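Local coordinates for ML032222a iGluR (Mnemiopsis leidyi, PDB 4YKI), which forms a subunit of a ctenophore ionotropic glutamate receptor, probably a glycine-gated ion channel, whose ligand-binding domain holds glycine, at residues Ser35-Asp48 and Phe235-Trp248. Residues are numbered along the deposited sequence; the frame is centred on the assembly and turned at random. Where two conformers were deposited one is given.
Sequences SGMVNDMVVKLSED and FREEGFIDILWEKW
Asp40 takes two bonds from the end of helix 240-248, both on OD2. Trp248 NE1 donates to Asp40 OD2 at 2.8 Å, fairly straight at 161°, with the oxygen in the indole plane. It comes from well above the carboxylate plane. Lys247 adds a salt bridge, NZ to Asp40 OD2 at 2.8 Å, on the syn side and slightly out of the plane toward the other face. A water accepts from Lys247 NZ and donates to Asp40 OD1, so both carboxylate oxygens are tied in. The NE1 bond helps fix the rotation of the Trp248 indole, which lies flat over the turn that starts helix 37-48. Gly36 CA makes a CH-pi contact 3.4 Å from the centroid of the Trp248 six-membered ring. Lys247 CE lies over the other face. Gly36 is the N-cap residue; at its phi of 128° a CB would press on the carbonyl O of Ser35, which calls for glycine. The contact belongs to the receptor's ligand-binding domain, a clamshell-like fold of the periplasmic-binding-protein clan. Helix 37-48 and helix 240-248 run roughly antiparallel, their short axes at 141°. Met37 is a knob among Ile241, Leu244, Trp245 and Trp248. Its extended chain carries SD to the edge of the Trp245 ring and CE to Ile241 CG2. Met41 CG packs on Leu244 CD1 at 3.6 Å. Phe235, near the end of helix 225-238, meets Lys44 CG and Leu45 CD2.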
loop_
_atom_site.group_PDB
_atom_site.type_symbol
_atom_site.label_atom_id
_atom_site.label_comp_id
_atom_site.label_asym_id
_atom_site.label_seq_id
_atom_site.Cartn_x
_atom_site.Cartn_y
_atom_site.Cartn_z
ATOM N N SER B 35 10.632 -16.810 14.030
ATOM C CA SER B 35 9.517 -17.347 13.276
ATOM C C SER B 35 8.495 -16.227 13.084
ATOM O O SER B 35 8.561 -15.190 13.732
ATOM C CB SER B 35 8.887 -18.546 13.984
ATOM O OG SER B 35 8.418 -18.185 15.271
ATOM N N GLY B 36 7.532 -16.449 12.198
ATOM C CA GLY B 36 6.444 -15.516 11.991
ATOM C C GLY B 36 6.261 -15.141 10.534
ATOM O O GLY B 36 6.960 -15.652 9.658
ATOM N N MET B 37 5.290 -14.271 10.272
ATOM C CA MET B 37 4.990 -13.839 8.914
ATOM C C MET B 37 6.202 -13.245 8.215
ATOM O O MET B 37 6.497 -13.589 7.062
ATOM C CB MET B 37 3.847 -12.830 8.942
ATOM C CG MET B 37 3.570 -12.202 7.591
ATOM S SD MET B 37 2.126 -11.152 7.649
ATOM C CE MET B 37 1.972 -10.628 5.945
ATOM N N VAL B 38 6.897 -12.330 8.878
ATOM C CA VAL B 38 8.053 -11.708 8.248
ATOM C C VAL B 38 9.178 -12.727 8.035
ATOM O O VAL B 38 9.839 -12.733 7.004
ATOM C CB VAL B 38 8.535 -10.462 9.039
ATOM C CG1 VAL B 38 9.895 -9.985 8.579
ATOM C CG2 VAL B 38 7.503 -9.340 8.862
ATOM N N ASN B 39 9.409 -13.604 9.012
ATOM C CA ASN B 39 10.400 -14.641 8.829
ATOM C C ASN B 39 10.106 -15.493 7.595
ATOM O O ASN B 39 11.004 -15.825 6.836
ATOM C CB ASN B 39 10.520 -15.528 10.062
ATOM C CG ASN B 39 11.637 -16.533 9.917
ATOM O OD1 ASN B 39 12.802 -16.170 9.819
ATOM N ND2 ASN B 39 11.288 -17.805 9.898
ATOM N N ASP B 40 8.846 -15.869 7.410
ATOM C CA ASP B 40 8.467 -16.663 6.239
ATOM C C ASP B 40 8.751 -15.897 4.942
ATOM O O ASP B 40 9.178 -16.487 3.969
ATOM C CB ASP B 40 6.981 -17.065 6.292
ATOM C CG ASP B 40 6.682 -18.173 7.278
ATOM O OD1 ASP B 40 7.617 -18.808 7.799
ATOM O OD2 ASP B 40 5.478 -18.428 7.474
ATOM N N MET B 41 8.519 -14.586 4.933
ATOM C CA MET B 41 8.868 -13.750 3.787
ATOM C C MET B 41 10.376 -13.762 3.525
ATOM O O MET B 41 10.805 -13.913 2.386
ATOM C CB MET B 41 8.391 -12.319 4.025
ATOM C CG MET B 41 6.881 -12.185 4.075
ATOM S SD MET B 41 6.275 -10.632 4.717
ATOM C CE MET B 41 6.819 -9.459 3.461
ATOM N N VAL B 42 11.167 -13.603 4.580
ATOM C CA VAL B 42 12.631 -13.566 4.457
ATOM C C VAL B 42 13.169 -14.898 3.950
ATOM O O VAL B 42 14.045 -14.934 3.096
ATOM C CB VAL B 42 13.290 -13.190 5.800
ATOM C CG1 VAL B 42 14.795 -13.423 5.766
ATOM C CG2 VAL B 42 12.999 -11.748 6.159
ATOM N N VAL B 43 12.644 -15.994 4.480
ATOM C CA VAL B 43 13.079 -17.315 4.050
ATOM C C VAL B 43 12.865 -17.478 2.544
ATOM O O VAL B 43 13.745 -17.937 1.821
ATOM C CB VAL B 43 12.352 -18.438 4.823
ATOM C CG1 VAL B 43 12.558 -19.793 4.169
ATOM C CG2 VAL B 43 12.840 -18.496 6.269
ATOM N N LYS B 44 11.681 -17.121 2.065
ATOM C CA LYS B 44 11.393 -17.229 0.640
ATOM C C LYS B 44 12.276 -16.304 -0.212
ATOM O O LYS B 44 12.761 -16.707 -1.254
ATOM C CB LYS B 44 9.912 -16.944 0.389
ATOM C CG LYS B 44 9.396 -17.335 -0.982
ATOM C CD LYS B 44 9.510 -18.837 -1.272
ATOM C CE LYS B 44 8.664 -19.685 -0.312
ATOM N NZ LYS B 44 8.565 -21.141 -0.694
ATOM N N LEU B 45 12.487 -15.071 0.240
ATOM C CA LEU B 45 13.389 -14.143 -0.434
ATOM C C LEU B 45 14.783 -14.742 -0.529
ATOM O O LEU B 45 15.423 -14.649 -1.572
ATOM C CB LEU B 45 13.454 -12.797 0.291
ATOM C CG LEU B 45 12.236 -11.892 0.143
ATOM C CD1 LEU B 45 12.336 -10.730 1.123
ATOM C CD2 LEU B 45 12.054 -11.389 -1.278
ATOM N N SER B 46 15.256 -15.357 0.554
ATOM C CA SER B 46 16.614 -15.908 0.565
ATOM C C SER B 46 16.748 -17.077 -0.396
ATOM O O SER B 46 17.777 -17.234 -1.051
ATOM C CB SER B 46 17.033 -16.323 1.984
ATOM O OG SER B 46 16.445 -17.555 2.382
ATOM N N GLU B 47 15.702 -17.890 -0.491
ATOM C CA GLU B 47 15.725 -19.016 -1.415
ATOM C C GLU B 47 15.689 -18.562 -2.861
ATOM O O GLU B 47 16.386 -19.121 -3.704
ATOM C CB GLU B 47 14.553 -19.932 -1.125
ATOM C CG GLU B 47 14.752 -20.655 0.165
ATOM C CD GLU B 47 13.548 -21.432 0.605
ATOM O OE1 GLU B 47 12.481 -21.331 -0.046
ATOM O OE2 GLU B 47 13.682 -22.138 1.627
ATOM N N ASP B 48 14.901 -17.531 -3.145
ATOM C CA ASP B 48 14.724 -17.074 -4.506
ATOM C C ASP B 48 15.869 -16.169 -4.975
ATOM O O ASP B 48 16.194 -16.155 -6.158
ATOM C CB ASP B 48 13.375 -16.359 -4.638
ATOM C CG ASP B 48 12.178 -17.305 -4.460
ATOM O OD1 ASP B 48 12.354 -18.546 -4.466
ATOM O OD2 ASP B 48 11.045 -16.807 -4.309
ATOM N N PHE B 235 5.193 -11.449 -4.423
ATOM C CA PHE B 235 4.549 -12.104 -3.282
ATOM C C PHE B 235 3.108 -11.599 -3.138
ATOM O O PHE B 235 2.191 -12.377 -2.922
ATOM C CB PHE B 235 5.265 -11.759 -1.956
ATOM C CG PHE B 235 6.597 -12.438 -1.719
ATOM C CD1 PHE B 235 7.118 -13.390 -2.561
ATOM C CD2 PHE B 235 7.290 -12.118 -0.578
ATOM C CE1 PHE B 235 8.330 -13.986 -2.284
ATOM C CE2 PHE B 235 8.496 -12.698 -0.295
ATOM C CZ PHE B 235 9.025 -13.640 -1.136
ATOM N N ARG B 236 2.903 -10.296 -3.279
ATOM C CA ARG B 236 1.567 -9.746 -3.128
ATOM C C ARG B 236 0.641 -10.240 -4.244
ATOM O O ARG B 236 -0.477 -10.693 -3.991
ATOM C CB ARG B 236 1.630 -8.226 -3.111
ATOM C CG ARG B 236 0.364 -7.553 -2.723
ATOM C CD ARG B 236 0.614 -6.083 -2.455
ATOM N NE ARG B 236 -0.622 -5.367 -2.227
ATOM C CZ ARG B 236 -0.704 -4.111 -1.798
ATOM N NH1 ARG B 236 0.389 -3.405 -1.541
ATOM N NH2 ARG B 236 -1.883 -3.552 -1.664
ATOM N N GLU B 237 1.127 -10.160 -5.477
ATOM C CA GLU B 237 0.365 -10.555 -6.654
ATOM C C GLU B 237 0.016 -12.038 -6.655
ATOM O O GLU B 237 -1.045 -12.429 -7.129
ATOM C CB GLU B 237 1.177 -10.190 -7.902
ATOM C CG GLU B 237 0.500 -10.537 -9.221
ATOM C CD GLU B 237 1.193 -9.931 -10.410
ATOM O OE1 GLU B 237 1.346 -8.706 -10.466
ATOM O OE2 GLU B 237 1.585 -10.689 -11.309
ATOM N N GLU B 238 0.904 -12.868 -6.136
ATOM C CA GLU B 238 0.656 -14.302 -6.083
ATOM C C GLU B 238 -0.232 -14.723 -4.930
ATOM O O GLU B 238 -0.633 -15.878 -4.869
ATOM C CB GLU B 238 1.978 -15.077 -6.062
ATOM C CG GLU B 238 2.743 -14.949 -7.369
ATOM C CD GLU B 238 4.094 -15.604 -7.353
ATOM O OE1 GLU B 238 4.693 -15.706 -6.277
ATOM O OE2 GLU B 238 4.562 -16.002 -8.439
ATOM N N GLY B 239 -0.545 -13.804 -4.025
ATOM C CA GLY B 239 -1.408 -14.105 -2.895
ATOM C C GLY B 239 -0.667 -14.559 -1.653
ATOM O O GLY B 239 -1.297 -14.924 -0.655
ATOM N N PHE B 240 0.659 -14.553 -1.719
ATOM C CA PHE B 240 1.479 -15.073 -0.629
ATOM C C PHE B 240 1.351 -14.236 0.647
ATOM O O PHE B 240 1.306 -14.780 1.750
ATOM C CB PHE B 240 2.931 -15.154 -1.093
ATOM C CG PHE B 240 3.878 -15.820 -0.119
ATOM C CD1 PHE B 240 3.629 -17.089 0.394
ATOM C CD2 PHE B 240 5.055 -15.190 0.233
ATOM C CE1 PHE B 240 4.517 -17.688 1.263
ATOM C CE2 PHE B 240 5.957 -15.795 1.099
ATOM C CZ PHE B 240 5.688 -17.048 1.602
ATOM N N ILE B 241 1.278 -12.920 0.512
ATOM C CA ILE B 241 1.146 -12.065 1.684
ATOM C C ILE B 241 -0.155 -12.395 2.418
ATOM O O ILE B 241 -0.163 -12.557 3.632
ATOM C CB ILE B 241 1.242 -10.555 1.323
ATOM C CG1 ILE B 241 2.547 -10.234 0.590
ATOM C CG2 ILE B 241 1.101 -9.693 2.566
ATOM C CD1 ILE B 241 3.802 -10.525 1.349
ATOM N N ASP B 242 -1.246 -12.510 1.674
ATOM C CA ASP B 242 -2.540 -12.805 2.275
ATOM C C ASP B 242 -2.531 -14.192 2.928
ATOM O O ASP B 242 -3.074 -14.370 4.014
ATOM C CB ASP B 242 -3.667 -12.716 1.233
ATOM C CG ASP B 242 -4.002 -11.289 0.816
ATOM O OD1 ASP B 242 -3.693 -10.346 1.550
ATOM O OD2 ASP B 242 -4.623 -11.112 -0.245
ATOM N N ILE B 243 -1.933 -15.169 2.266
ATOM C CA ILE B 243 -1.836 -16.511 2.836
ATOM C C ILE B 243 -1.048 -16.492 4.160
ATOM O O ILE B 243 -1.426 -17.153 5.130
ATOM C CB ILE B 243 -1.231 -17.473 1.805
ATOM C CG1 ILE B 243 -2.297 -17.777 0.738
ATOM C CG2 ILE B 243 -0.709 -18.771 2.451
ATOM C CD1 ILE B 243 -1.776 -18.410 -0.537
ATOM N N LEU B 244 0.032 -15.724 4.217
ATOM C CA LEU B 244 0.803 -15.638 5.466
ATOM C C LEU B 244 0.049 -14.930 6.578
ATOM O O LEU B 244 0.167 -15.322 7.735
ATOM C CB LEU B 244 2.129 -14.940 5.234
ATOM C CG LEU B 244 3.147 -15.687 4.381
ATOM C CD1 LEU B 244 4.398 -14.833 4.248
ATOM C CD2 LEU B 244 3.492 -17.079 4.931
ATOM N N TRP B 245 -0.704 -13.882 6.256
ATOM C CA TRP B 245 -1.481 -13.212 7.291
ATOM C C TRP B 245 -2.529 -14.193 7.865
ATOM O O TRP B 245 -2.747 -14.254 9.069
ATOM C CB TRP B 245 -2.157 -11.951 6.756
ATOM C CG TRP B 245 -2.963 -11.245 7.794
ATOM C CD1 TRP B 245 -4.304 -11.126 7.821
ATOM C CD2 TRP B 245 -2.476 -10.560 8.957
ATOM N NE1 TRP B 245 -4.701 -10.405 8.906
ATOM C CE2 TRP B 245 -3.597 -10.059 9.632
ATOM C CE3 TRP B 245 -1.200 -10.324 9.499
ATOM C CZ2 TRP B 245 -3.494 -9.342 10.811
ATOM C CZ3 TRP B 245 -1.106 -9.607 10.689
ATOM C CH2 TRP B 245 -2.246 -9.119 11.319
ATOM N N GLU B 246 -3.180 -14.959 6.997
ATOM C CA GLU B 246 -4.125 -15.974 7.457
ATOM C C GLU B 246 -3.441 -17.025 8.345
ATOM O O GLU B 246 -3.993 -17.443 9.364
ATOM C CB GLU B 246 -4.809 -16.635 6.256
ATOM C CG GLU B 246 -5.714 -17.811 6.596
ATOM C CD GLU B 246 -7.011 -17.397 7.270
ATOM O OE1 GLU B 246 -7.278 -16.180 7.370
ATOM O OE2 GLU B 246 -7.772 -18.301 7.689
ATOM N N LYS B 247 -2.253 -17.466 7.944
ATOM C CA LYS B 247 -1.503 -18.449 8.719
ATOM C C LYS B 247 -1.174 -17.957 10.118
ATOM O O LYS B 247 -1.331 -18.694 11.091
ATOM C CB LYS B 247 -0.188 -18.766 8.006
ATOM C CG LYS B 247 0.762 -19.665 8.798
ATOM C CD LYS B 247 2.010 -19.973 7.999
ATOM C CE LYS B 247 3.040 -20.709 8.846
ATOM N NZ LYS B 247 4.307 -20.935 8.076
ATOM N N TRP B 248 -0.715 -16.715 10.219
ATOM C CA TRP B 248 -0.101 -16.223 11.450
ATOM C C TRP B 248 -1.004 -15.391 12.354
ATOM O O TRP B 248 -0.791 -15.356 13.569
ATOM C CB TRP B 248 1.149 -15.396 11.122
ATOM C CG TRP B 248 2.269 -16.229 10.664
ATOM C CD1 TRP B 248 2.720 -16.387 9.388
ATOM C CD2 TRP B 248 3.100 -17.045 11.489
ATOM N NE1 TRP B 248 3.781 -17.267 9.370
ATOM C CE2 TRP B 248 4.033 -17.679 10.651
ATOM C CE3 TRP B 248 3.135 -17.308 12.863
ATOM C CZ2 TRP B 248 4.995 -18.561 11.148
ATOM C CZ3 TRP B 248 4.081 -18.169 13.351
ATOM C CH2 TRP B 248 4.996 -18.798 12.502
HETATM O O HOH W 1 6.933 -21.497 8.103
#